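Local coordinates for DinB-like domain-containing protein (Thermus thermophilus, PDB 2YQY) that is of unknown function but adopts the DinB-like four-helix bundle fold and carries an exposed histidine triad that could serve as a metal site, at residues V64-L68 and L143-W148. Residue numbers count along the deposited sequence, not the author numbering.
Sequences VLRRL and LNPLGW
Val-64 lays its CG1 methyl over one face of the Trp-148 indole, 3.4 Å from the centroid of the five-membered ring and 11° off its normal, a CH-pi contact that also brings CG1 within 3.4 Å of Trp-148 CE2. The t rotamer of Val-64 and chi angles of -81° and 93° for Trp-148 set up this overlap. Segment 64-68 is regular alpha helix, with Leu-68 N hydrogen-bonded to Val-64 O at 2.8 Å. Opposite it, Leu-143 and Asn-144 are extended, and Pro-145 opens a short helix as its first residue. Asn-144 is the N-cap: its OD1 accepts from Gly-147 N at 3.0 Å. In this DinB-like four-helix bundle the contact seats that short helix, which precedes helix 153-165, against the C-terminal part of bundle helix 47-71. The backbones come nearest at Leu-65 and Pro-145, CA to CA 6.0 Å. Leu-65 and Leu-68 are both mt: Leu-65 CD2 packs 3.7 Å from Pro-145 CB and 4.1 Å from Trp-148 CB, while Leu-68 CD1 sits 4.0 Å from Pro-145 CD and 4.1 Å from Trp-148 CD1. Trp-148 NE1 hydrogen-bonds to Phe-135 O, tying the indole to strand 135-137.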
loop_
_atom_site.group_PDB
_atom_site.type_symbol
_atom_site.label_atom_id
_atom_site.label_comp_id
_atom_site.label_asym_id
_atom_site.label_seq_id
_atom_site.Cartn_x
_atom_site.Cartn_y
_atom_site.Cartn_z
ATOM N N VAL A 64 -0.870 8.842 8.850
ATOM C CA VAL A 64 -1.211 10.185 8.338
ATOM C C VAL A 64 -2.690 10.399 8.518
ATOM O O VAL A 64 -3.124 11.461 9.016
ATOM C CB VAL A 64 -0.799 10.372 6.838
ATOM C CG1 VAL A 64 -1.439 11.665 6.268
ATOM C CG2 VAL A 64 0.747 10.393 6.693
ATOM N N LEU A 65 -3.489 9.388 8.134
ATOM C CA LEU A 65 -4.933 9.507 8.306
ATOM C C LEU A 65 -5.285 9.691 9.760
ATOM O O LEU A 65 -6.207 10.450 10.084
ATOM C CB LEU A 65 -5.660 8.279 7.734
ATOM C CG LEU A 65 -5.604 8.091 6.189
ATOM C CD1 LEU A 65 -6.320 6.811 5.701
ATOM C CD2 LEU A 65 -6.175 9.301 5.500
ATOM N N ARG A 66 -4.620 8.973 10.654
ATOM C CA ARG A 66 -4.888 9.147 12.085
ATOM C C ARG A 66 -4.551 10.574 12.520
ATOM O O ARG A 66 -5.287 11.168 13.279
ATOM C CB ARG A 66 -4.099 8.139 12.912
ATOM C CG ARG A 66 -4.356 8.202 14.444
ATOM C CD ARG A 66 -3.604 7.069 15.177
ATOM N NE ARG A 66 -2.165 7.199 14.963
ATOM C CZ ARG A 66 -1.241 6.314 15.330
ATOM N NH1 ARG A 66 -1.579 5.198 15.949
ATOM N NH2 ARG A 66 0.040 6.559 15.090
ATOM N N ARG A 67 -3.423 11.111 12.084
ATOM C CA ARG A 67 -3.102 12.531 12.437
ATOM C C ARG A 67 -4.144 13.526 11.855
ATOM O O ARG A 67 -4.615 14.447 12.549
ATOM C CB ARG A 67 -1.715 12.887 11.926
ATOM C CG ARG A 67 -1.106 14.130 12.548
ATOM C CD ARG A 67 0.243 14.487 11.846
ATOM N NE ARG A 67 0.937 15.460 12.723
ATOM C CZ ARG A 67 0.812 16.775 12.618
ATOM N NH1 ARG A 67 0.069 17.295 11.650
ATOM N NH2 ARG A 67 1.437 17.581 13.475
ATOM N N LEU A 68 -4.559 13.304 10.607
ATOM C CA LEU A 68 -5.551 14.203 9.983
ATOM C C LEU A 68 -6.910 14.161 10.713
ATOM O O LEU A 68 -7.619 15.180 10.795
ATOM C CB LEU A 68 -5.699 13.878 8.488
ATOM C CG LEU A 68 -4.453 14.334 7.691
ATOM C CD1 LEU A 68 -4.527 13.886 6.230
ATOM C CD2 LEU A 68 -4.272 15.877 7.786
ATOM N N LEU A 143 -1.782 16.753 0.678
ATOM C CA LEU A 143 -2.961 15.927 0.394
ATOM C C LEU A 143 -3.861 15.841 1.605
ATOM O O LEU A 143 -3.373 15.716 2.739
ATOM C CB LEU A 143 -2.534 14.500 -0.017
ATOM C CG LEU A 143 -1.740 14.263 -1.308
ATOM C CD1 LEU A 143 -1.469 12.781 -1.475
ATOM C CD2 LEU A 143 -2.470 14.800 -2.530
ATOM N N ASN A 144 -5.179 15.854 1.365
ATOM C CA ASN A 144 -6.140 15.640 2.466
ATOM C C ASN A 144 -6.359 14.140 2.552
ATOM O O ASN A 144 -5.745 13.408 1.797
ATOM C CB ASN A 144 -7.452 16.395 2.221
ATOM C CG ASN A 144 -8.089 16.064 0.874
ATOM O OD1 ASN A 144 -8.079 14.915 0.396
ATOM N ND2 ASN A 144 -8.657 17.097 0.244
ATOM N N PRO A 145 -7.223 13.664 3.471
ATOM C CA PRO A 145 -7.402 12.204 3.561
ATOM C C PRO A 145 -7.788 11.498 2.229
ATOM O O PRO A 145 -7.285 10.387 1.962
ATOM C CB PRO A 145 -8.528 12.056 4.607
ATOM C CG PRO A 145 -8.411 13.314 5.475
ATOM C CD PRO A 145 -8.034 14.390 4.481
ATOM N N LEU A 146 -8.701 12.089 1.429
ATOM C CA LEU A 146 -9.061 11.486 0.117
ATOM C C LEU A 146 -7.811 11.330 -0.764
ATOM O O LEU A 146 -7.629 10.287 -1.414
ATOM C CB LEU A 146 -10.114 12.334 -0.649
ATOM C CG LEU A 146 -10.502 11.920 -2.091
ATOM C CD1 LEU A 146 -11.156 10.568 -2.121
ATOM C CD2 LEU A 146 -11.418 12.949 -2.796
ATOM N N GLY A 147 -6.990 12.388 -0.821
ATOM C CA GLY A 147 -5.735 12.391 -1.601
ATOM C C GLY A 147 -4.805 11.268 -1.130
ATOM O O GLY A 147 -4.215 10.558 -1.964
ATOM N N TRP A 148 -4.637 11.139 0.186
ATOM C CA TRP A 148 -3.859 10.043 0.777
ATOM C C TRP A 148 -4.404 8.654 0.419
ATOM O O TRP A 148 -3.625 7.763 0.166
ATOM C CB TRP A 148 -3.714 10.195 2.306
ATOM C CG TRP A 148 -2.596 11.167 2.641
ATOM C CD1 TRP A 148 -2.710 12.517 2.860
ATOM C CD2 TRP A 148 -1.189 10.869 2.701
ATOM N NE1 TRP A 148 -1.457 13.074 3.078
ATOM C CE2 TRP A 148 -0.513 12.085 2.989
ATOM C CE3 TRP A 148 -0.438 9.686 2.590
ATOM C CZ2 TRP A 148 0.874 12.151 3.161
ATOM C CZ3 TRP A 148 0.954 9.759 2.745
ATOM C CH2 TRP A 148 1.590 10.984 3.026
#